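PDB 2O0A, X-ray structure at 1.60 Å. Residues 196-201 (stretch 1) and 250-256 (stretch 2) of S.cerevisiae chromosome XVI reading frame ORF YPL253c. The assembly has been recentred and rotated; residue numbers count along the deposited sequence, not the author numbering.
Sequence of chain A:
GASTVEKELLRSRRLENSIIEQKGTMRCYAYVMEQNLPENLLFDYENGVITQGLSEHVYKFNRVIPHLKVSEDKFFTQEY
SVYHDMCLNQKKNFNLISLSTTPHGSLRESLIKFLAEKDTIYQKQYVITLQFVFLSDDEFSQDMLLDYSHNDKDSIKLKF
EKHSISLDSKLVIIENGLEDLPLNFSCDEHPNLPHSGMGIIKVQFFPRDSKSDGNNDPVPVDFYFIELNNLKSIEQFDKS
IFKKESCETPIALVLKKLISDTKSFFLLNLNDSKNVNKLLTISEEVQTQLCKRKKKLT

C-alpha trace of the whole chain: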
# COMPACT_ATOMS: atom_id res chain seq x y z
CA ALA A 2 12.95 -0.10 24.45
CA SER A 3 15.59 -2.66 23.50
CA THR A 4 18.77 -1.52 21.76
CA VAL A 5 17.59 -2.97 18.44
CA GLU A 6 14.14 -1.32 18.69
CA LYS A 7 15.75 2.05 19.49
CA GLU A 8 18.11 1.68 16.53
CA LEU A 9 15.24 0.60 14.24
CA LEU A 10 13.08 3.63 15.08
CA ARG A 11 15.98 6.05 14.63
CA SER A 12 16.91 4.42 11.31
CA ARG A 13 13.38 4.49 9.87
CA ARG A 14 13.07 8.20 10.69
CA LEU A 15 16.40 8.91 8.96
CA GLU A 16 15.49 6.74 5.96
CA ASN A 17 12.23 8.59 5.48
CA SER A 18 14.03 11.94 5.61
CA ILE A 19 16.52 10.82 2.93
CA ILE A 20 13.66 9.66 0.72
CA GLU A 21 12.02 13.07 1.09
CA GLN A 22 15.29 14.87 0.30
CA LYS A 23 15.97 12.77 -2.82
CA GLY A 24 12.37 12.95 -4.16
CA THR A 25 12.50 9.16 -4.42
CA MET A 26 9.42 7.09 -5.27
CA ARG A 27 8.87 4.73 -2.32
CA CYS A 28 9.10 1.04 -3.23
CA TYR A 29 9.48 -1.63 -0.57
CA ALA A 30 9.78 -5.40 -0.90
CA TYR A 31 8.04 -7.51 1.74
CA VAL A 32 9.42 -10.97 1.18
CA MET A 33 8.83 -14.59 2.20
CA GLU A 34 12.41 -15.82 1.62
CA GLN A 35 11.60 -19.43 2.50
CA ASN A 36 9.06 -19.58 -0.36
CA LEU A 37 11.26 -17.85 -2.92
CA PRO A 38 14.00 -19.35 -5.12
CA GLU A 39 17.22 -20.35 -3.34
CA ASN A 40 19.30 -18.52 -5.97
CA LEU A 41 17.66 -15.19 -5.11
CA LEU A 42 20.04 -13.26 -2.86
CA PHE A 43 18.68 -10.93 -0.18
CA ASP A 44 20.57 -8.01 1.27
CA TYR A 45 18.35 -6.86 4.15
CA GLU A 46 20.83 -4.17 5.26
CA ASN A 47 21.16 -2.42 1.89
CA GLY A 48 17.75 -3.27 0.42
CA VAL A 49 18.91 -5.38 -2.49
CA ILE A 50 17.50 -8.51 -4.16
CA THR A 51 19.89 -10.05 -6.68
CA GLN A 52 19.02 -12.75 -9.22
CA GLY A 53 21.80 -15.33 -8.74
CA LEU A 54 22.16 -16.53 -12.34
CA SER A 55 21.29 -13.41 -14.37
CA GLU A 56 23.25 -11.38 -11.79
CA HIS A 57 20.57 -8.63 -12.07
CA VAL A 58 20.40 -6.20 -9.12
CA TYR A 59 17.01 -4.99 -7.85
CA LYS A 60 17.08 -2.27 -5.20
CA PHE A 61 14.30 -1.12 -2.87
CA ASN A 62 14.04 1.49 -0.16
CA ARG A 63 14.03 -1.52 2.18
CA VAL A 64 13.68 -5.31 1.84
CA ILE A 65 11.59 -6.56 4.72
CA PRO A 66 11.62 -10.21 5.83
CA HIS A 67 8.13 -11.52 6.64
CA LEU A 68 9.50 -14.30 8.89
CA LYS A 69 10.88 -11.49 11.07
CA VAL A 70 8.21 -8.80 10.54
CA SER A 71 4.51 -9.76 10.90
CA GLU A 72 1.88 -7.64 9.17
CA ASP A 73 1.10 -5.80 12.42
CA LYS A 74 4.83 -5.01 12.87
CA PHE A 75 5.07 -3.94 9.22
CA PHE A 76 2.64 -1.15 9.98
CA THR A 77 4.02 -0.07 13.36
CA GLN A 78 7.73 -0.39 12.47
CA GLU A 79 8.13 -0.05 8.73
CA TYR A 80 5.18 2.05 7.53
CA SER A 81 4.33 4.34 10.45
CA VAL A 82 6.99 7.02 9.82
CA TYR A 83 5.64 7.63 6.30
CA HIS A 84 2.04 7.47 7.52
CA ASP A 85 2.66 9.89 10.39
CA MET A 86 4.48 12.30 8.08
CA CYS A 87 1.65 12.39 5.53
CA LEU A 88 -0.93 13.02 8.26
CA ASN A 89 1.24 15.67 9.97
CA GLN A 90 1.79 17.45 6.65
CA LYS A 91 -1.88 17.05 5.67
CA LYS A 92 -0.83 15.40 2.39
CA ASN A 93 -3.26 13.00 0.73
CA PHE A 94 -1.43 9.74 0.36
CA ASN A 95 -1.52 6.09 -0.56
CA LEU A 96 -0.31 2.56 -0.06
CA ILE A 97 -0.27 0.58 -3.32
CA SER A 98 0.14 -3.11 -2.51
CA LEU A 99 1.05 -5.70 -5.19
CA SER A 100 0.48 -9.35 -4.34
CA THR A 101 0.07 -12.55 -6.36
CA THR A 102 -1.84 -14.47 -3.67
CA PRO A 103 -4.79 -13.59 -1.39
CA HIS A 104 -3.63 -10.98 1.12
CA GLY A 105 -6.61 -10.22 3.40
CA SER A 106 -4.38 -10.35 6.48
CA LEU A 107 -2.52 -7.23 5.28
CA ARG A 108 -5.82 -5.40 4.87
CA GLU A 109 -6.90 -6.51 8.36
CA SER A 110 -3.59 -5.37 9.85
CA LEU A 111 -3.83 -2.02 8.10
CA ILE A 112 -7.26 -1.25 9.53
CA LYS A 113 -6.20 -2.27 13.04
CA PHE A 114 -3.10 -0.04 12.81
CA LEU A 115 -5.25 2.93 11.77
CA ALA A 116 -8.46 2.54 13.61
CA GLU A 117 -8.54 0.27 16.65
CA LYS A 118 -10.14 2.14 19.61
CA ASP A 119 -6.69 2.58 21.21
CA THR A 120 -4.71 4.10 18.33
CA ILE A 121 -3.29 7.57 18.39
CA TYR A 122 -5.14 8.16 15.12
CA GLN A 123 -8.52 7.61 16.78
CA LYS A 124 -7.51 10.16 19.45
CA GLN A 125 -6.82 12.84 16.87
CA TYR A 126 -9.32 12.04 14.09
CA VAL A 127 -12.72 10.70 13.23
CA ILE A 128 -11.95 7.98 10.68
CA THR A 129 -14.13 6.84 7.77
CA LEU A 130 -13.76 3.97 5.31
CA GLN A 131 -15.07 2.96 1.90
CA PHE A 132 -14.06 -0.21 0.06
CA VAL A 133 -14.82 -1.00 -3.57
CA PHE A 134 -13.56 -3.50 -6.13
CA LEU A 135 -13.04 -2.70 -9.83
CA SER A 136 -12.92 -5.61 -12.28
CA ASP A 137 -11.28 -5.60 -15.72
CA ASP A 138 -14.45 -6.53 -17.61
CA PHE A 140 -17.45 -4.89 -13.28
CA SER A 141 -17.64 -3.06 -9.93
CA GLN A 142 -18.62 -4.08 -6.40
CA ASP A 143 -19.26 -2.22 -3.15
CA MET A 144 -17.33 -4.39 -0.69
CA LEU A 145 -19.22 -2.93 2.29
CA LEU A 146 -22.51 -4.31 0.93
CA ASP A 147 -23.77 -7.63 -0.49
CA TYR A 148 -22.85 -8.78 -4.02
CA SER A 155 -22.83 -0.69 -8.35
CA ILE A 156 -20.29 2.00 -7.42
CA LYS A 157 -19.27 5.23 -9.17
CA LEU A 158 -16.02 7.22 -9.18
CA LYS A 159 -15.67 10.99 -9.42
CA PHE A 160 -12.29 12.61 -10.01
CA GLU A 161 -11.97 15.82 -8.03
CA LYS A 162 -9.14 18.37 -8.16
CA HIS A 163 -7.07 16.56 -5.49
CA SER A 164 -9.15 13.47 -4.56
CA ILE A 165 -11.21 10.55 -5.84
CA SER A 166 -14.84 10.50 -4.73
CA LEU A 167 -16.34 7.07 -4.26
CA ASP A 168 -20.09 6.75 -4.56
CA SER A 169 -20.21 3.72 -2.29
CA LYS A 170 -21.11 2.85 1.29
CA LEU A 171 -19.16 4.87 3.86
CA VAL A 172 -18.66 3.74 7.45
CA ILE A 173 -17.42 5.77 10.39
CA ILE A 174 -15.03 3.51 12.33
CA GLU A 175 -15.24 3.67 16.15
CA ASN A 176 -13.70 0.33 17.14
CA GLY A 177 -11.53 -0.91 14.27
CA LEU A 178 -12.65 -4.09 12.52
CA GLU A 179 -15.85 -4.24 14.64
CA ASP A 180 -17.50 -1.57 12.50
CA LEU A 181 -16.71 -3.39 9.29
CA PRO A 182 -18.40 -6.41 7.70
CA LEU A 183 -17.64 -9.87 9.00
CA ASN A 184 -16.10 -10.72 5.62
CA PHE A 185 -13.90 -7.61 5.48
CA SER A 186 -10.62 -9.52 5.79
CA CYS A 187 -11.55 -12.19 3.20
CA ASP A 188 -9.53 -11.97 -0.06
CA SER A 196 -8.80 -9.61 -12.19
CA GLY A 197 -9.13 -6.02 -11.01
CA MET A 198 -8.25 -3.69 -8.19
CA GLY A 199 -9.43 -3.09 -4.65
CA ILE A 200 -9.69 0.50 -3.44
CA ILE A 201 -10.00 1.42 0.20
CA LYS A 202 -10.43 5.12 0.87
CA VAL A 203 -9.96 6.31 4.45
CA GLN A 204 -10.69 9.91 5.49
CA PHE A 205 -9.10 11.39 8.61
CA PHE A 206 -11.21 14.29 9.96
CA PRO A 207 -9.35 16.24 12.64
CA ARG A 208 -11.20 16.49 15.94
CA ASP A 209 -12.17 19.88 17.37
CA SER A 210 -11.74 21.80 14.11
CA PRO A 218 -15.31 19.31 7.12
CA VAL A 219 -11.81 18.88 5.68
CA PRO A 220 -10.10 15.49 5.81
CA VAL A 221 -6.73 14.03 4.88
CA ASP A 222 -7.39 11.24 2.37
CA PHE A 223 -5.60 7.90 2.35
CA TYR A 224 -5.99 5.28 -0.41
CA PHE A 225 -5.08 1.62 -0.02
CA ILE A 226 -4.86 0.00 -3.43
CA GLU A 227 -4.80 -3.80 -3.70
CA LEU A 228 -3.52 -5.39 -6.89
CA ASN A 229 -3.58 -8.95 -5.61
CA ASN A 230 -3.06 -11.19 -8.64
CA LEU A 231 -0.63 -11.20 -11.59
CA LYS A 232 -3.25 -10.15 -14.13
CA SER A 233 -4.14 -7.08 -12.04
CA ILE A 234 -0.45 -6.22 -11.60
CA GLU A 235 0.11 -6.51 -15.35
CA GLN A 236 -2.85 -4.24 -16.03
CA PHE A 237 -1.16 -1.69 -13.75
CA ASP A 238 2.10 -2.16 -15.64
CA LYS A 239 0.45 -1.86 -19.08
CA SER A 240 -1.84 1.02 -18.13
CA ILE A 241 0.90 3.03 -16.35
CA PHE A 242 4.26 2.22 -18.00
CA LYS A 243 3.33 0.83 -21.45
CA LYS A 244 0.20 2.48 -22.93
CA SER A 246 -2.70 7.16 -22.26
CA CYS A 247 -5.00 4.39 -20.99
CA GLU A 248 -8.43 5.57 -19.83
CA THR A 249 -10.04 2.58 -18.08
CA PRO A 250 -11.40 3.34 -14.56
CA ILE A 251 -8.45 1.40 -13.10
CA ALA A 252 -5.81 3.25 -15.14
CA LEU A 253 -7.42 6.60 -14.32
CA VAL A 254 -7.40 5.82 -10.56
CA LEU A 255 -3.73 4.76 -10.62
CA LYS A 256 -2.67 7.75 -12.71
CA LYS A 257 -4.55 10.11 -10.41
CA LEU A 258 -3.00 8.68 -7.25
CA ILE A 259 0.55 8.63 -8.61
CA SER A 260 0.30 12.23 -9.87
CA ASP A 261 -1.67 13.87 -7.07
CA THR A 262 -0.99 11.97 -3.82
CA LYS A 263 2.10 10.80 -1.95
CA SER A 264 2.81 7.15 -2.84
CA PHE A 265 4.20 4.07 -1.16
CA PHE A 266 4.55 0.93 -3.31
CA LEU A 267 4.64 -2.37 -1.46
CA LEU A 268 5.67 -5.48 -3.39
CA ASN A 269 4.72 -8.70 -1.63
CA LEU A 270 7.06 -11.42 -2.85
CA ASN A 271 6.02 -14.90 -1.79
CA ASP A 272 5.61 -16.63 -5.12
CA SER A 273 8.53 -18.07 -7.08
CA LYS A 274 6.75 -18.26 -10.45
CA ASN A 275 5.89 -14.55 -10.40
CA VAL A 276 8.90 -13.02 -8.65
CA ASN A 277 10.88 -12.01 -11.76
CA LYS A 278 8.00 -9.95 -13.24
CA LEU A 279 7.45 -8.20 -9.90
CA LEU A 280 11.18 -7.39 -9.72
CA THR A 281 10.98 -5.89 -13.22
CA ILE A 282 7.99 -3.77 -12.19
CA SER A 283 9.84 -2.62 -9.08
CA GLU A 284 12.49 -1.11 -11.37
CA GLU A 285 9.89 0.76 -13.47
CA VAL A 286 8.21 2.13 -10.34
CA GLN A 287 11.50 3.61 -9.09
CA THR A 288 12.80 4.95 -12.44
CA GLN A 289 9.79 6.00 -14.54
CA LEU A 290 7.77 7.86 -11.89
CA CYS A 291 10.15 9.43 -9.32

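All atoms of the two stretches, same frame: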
# COMPACT_ATOMS: atom_id res chain seq x y z
N SER A 196 -9.64 -10.79 -11.96
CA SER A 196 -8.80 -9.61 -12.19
C SER A 196 -9.48 -8.30 -11.78
O SER A 196 -10.70 -8.16 -11.89
CB SER A 196 -8.38 -9.53 -13.66
OG SER A 196 -7.84 -8.25 -13.96
N GLY A 197 -8.67 -7.36 -11.30
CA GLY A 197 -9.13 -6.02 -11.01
C GLY A 197 -8.30 -5.34 -9.94
O GLY A 197 -7.10 -5.58 -9.81
N MET A 198 -8.95 -4.51 -9.15
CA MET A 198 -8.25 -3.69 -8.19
C MET A 198 -9.17 -3.34 -7.03
O MET A 198 -10.28 -2.84 -7.24
CB MET A 198 -7.76 -2.42 -8.87
CG MET A 198 -6.93 -1.48 -7.98
SD MET A 198 -6.24 -0.10 -8.92
CE MET A 198 -7.69 0.88 -9.16
N GLY A 199 -8.71 -3.59 -5.81
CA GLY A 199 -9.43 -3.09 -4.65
C GLY A 199 -9.01 -1.67 -4.33
O GLY A 199 -7.83 -1.30 -4.47
N ILE A 200 -9.97 -0.85 -3.91
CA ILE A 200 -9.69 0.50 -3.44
C ILE A 200 -10.33 0.71 -2.09
O ILE A 200 -11.55 0.60 -1.94
CB ILE A 200 -10.25 1.60 -4.38
CG1 ILE A 200 -9.74 1.41 -5.81
CG2 ILE A 200 -9.91 2.98 -3.83
CD1 ILE A 200 -10.52 2.23 -6.84
N ILE A 201 -9.50 1.00 -1.09
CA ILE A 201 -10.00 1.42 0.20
C ILE A 201 -9.66 2.88 0.37
O ILE A 201 -8.52 3.25 0.21
CB ILE A 201 -9.42 0.54 1.34
CG1 ILE A 201 -10.21 -0.76 1.39
CG2 ILE A 201 -9.48 1.26 2.71
CD1 ILE A 201 -9.68 -1.81 2.33
N PRO A 250 -11.28 2.92 -15.96
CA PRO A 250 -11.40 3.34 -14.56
C PRO A 250 -10.15 3.03 -13.73
O PRO A 250 -9.66 3.92 -13.03
CB PRO A 250 -12.59 2.51 -14.06
CG PRO A 250 -13.46 2.40 -15.26
CD PRO A 250 -12.52 2.27 -16.43
N ILE A 251 -9.64 1.81 -13.84
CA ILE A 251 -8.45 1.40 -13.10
C ILE A 251 -7.22 2.25 -13.45
O ILE A 251 -6.53 2.74 -12.55
CB ILE A 251 -8.18 -0.12 -13.27
CG1 ILE A 251 -9.17 -0.92 -12.41
CG2 ILE A 251 -6.72 -0.48 -12.92
CD1 ILE A 251 -9.32 -2.38 -12.80
N ALA A 252 -6.96 2.45 -14.74
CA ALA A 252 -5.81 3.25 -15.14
C ALA A 252 -5.95 4.69 -14.67
O ALA A 252 -4.97 5.30 -14.23
CB ALA A 252 -5.61 3.20 -16.65
N LEU A 253 -7.16 5.22 -14.75
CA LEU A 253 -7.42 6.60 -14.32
C LEU A 253 -7.21 6.78 -12.81
O LEU A 253 -6.63 7.77 -12.37
CB LEU A 253 -8.82 7.06 -14.75
CG LEU A 253 -9.05 7.26 -16.26
CD1 LEU A 253 -10.47 7.73 -16.53
CD2 LEU A 253 -8.06 8.23 -16.90
N VAL A 254 -7.66 5.80 -12.02
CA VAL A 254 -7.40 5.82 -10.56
C VAL A 254 -5.90 5.84 -10.25
O VAL A 254 -5.42 6.69 -9.49
CB VAL A 254 -8.06 4.62 -9.84
CG1 VAL A 254 -7.56 4.52 -8.38
CG2 VAL A 254 -9.56 4.76 -9.86
N LEU A 255 -5.17 4.90 -10.85
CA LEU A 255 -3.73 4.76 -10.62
C LEU A 255 -2.97 6.01 -11.07
O LEU A 255 -2.12 6.53 -10.35
CB LEU A 255 -3.21 3.50 -11.29
CG LEU A 255 -3.69 2.21 -10.62
CD1 LEU A 255 -3.45 1.02 -11.53
CD2 LEU A 255 -2.99 2.05 -9.30
N LYS A 256 -3.32 6.53 -12.24
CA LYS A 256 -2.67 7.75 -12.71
C LYS A 256 -2.93 8.92 -11.79
O LYS A 256 -2.02 9.71 -11.53
CB LYS A 256 -3.16 8.10 -14.11
CG LYS A 256 -2.54 7.24 -15.16
CD LYS A 256 -3.26 7.37 -16.50
CE LYS A 256 -2.67 6.40 -17.50
NZ LYS A 256 -1.29 6.77 -17.92

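The contact packs a β-strand against an α-helix from a distant part of the same chain; no two touching residues lie closer than 53 positions in sequence. The backbone of stretch 1 is extended through M198, G199, I200 and I201, and the strand continues beyond I201. Stretch 2 is helical from P250 to K256, with successive i to i+4 hydrogen bonds from V254 N to P250 O (2.9 Å), L255 N to I251 O (3.1 Å) and K256 N to A252 O (2.9 Å). The two axes approach to 9.5 Å, and their N-to-C directions differ by 47°, so the helix crosses the strand obliquely. The backbones are nearest at M198 and I251, whose CA atoms are 7.1 Å apart, and stand farther apart at I200 and V254, where the CA atoms are separated by 9.2 Å.

No hydrogen bond links the stretches. The contact is apolar and compact, burying 241 Å² over both sides, and M198 is its centre. Its CA-to-CB bond points toward the helix, and with chi1 and chi2 both t the side chain extends away from the strand backbone; a p chi3 then turns the terminal methyl. This conformation brings M198 CE to 3.7 Å from V254 CG1 and 4.0 Å from I251 CG1, while M198 SD lies 3.8 Å from L255 CG. One flexible side chain therefore meets three residues of the helix, and it accounts for 92 Å² of the area covered.

Alternation along the strand places M198 and I200 on the side facing the helix, with G199 between them making no contact. The m,t rotamer of I200 carries CD1 to 4.0 Å from V254 CG1. V254, itself directed toward the strand, is thus approached by both M198 and I200; CG1 is its closest atom to each, though V254 CG2 lies about as near to I200 CD1, at 4.1 Å. I201 is out of reach of the helix.

On the helix, I251, V254 and L255 follow the i, i+3, i+4 spacing that gathers side chains on one face, whereas A252 points away. The CA-to-CB bonds of I251 and L255 run sideways, but the ends of both side chains come nearer to the strand. I251 CD1 reaches G197 CA at 4.1 Å, extending the contact past M198 by one residue toward the N-terminus of the stretch. G197 adopts phi/psi of 153/-147°, at which a CB would be jammed against the carbonyl oxygen of S196; this backbone conformation by itself calls for glycine, irrespective of the helix nearby.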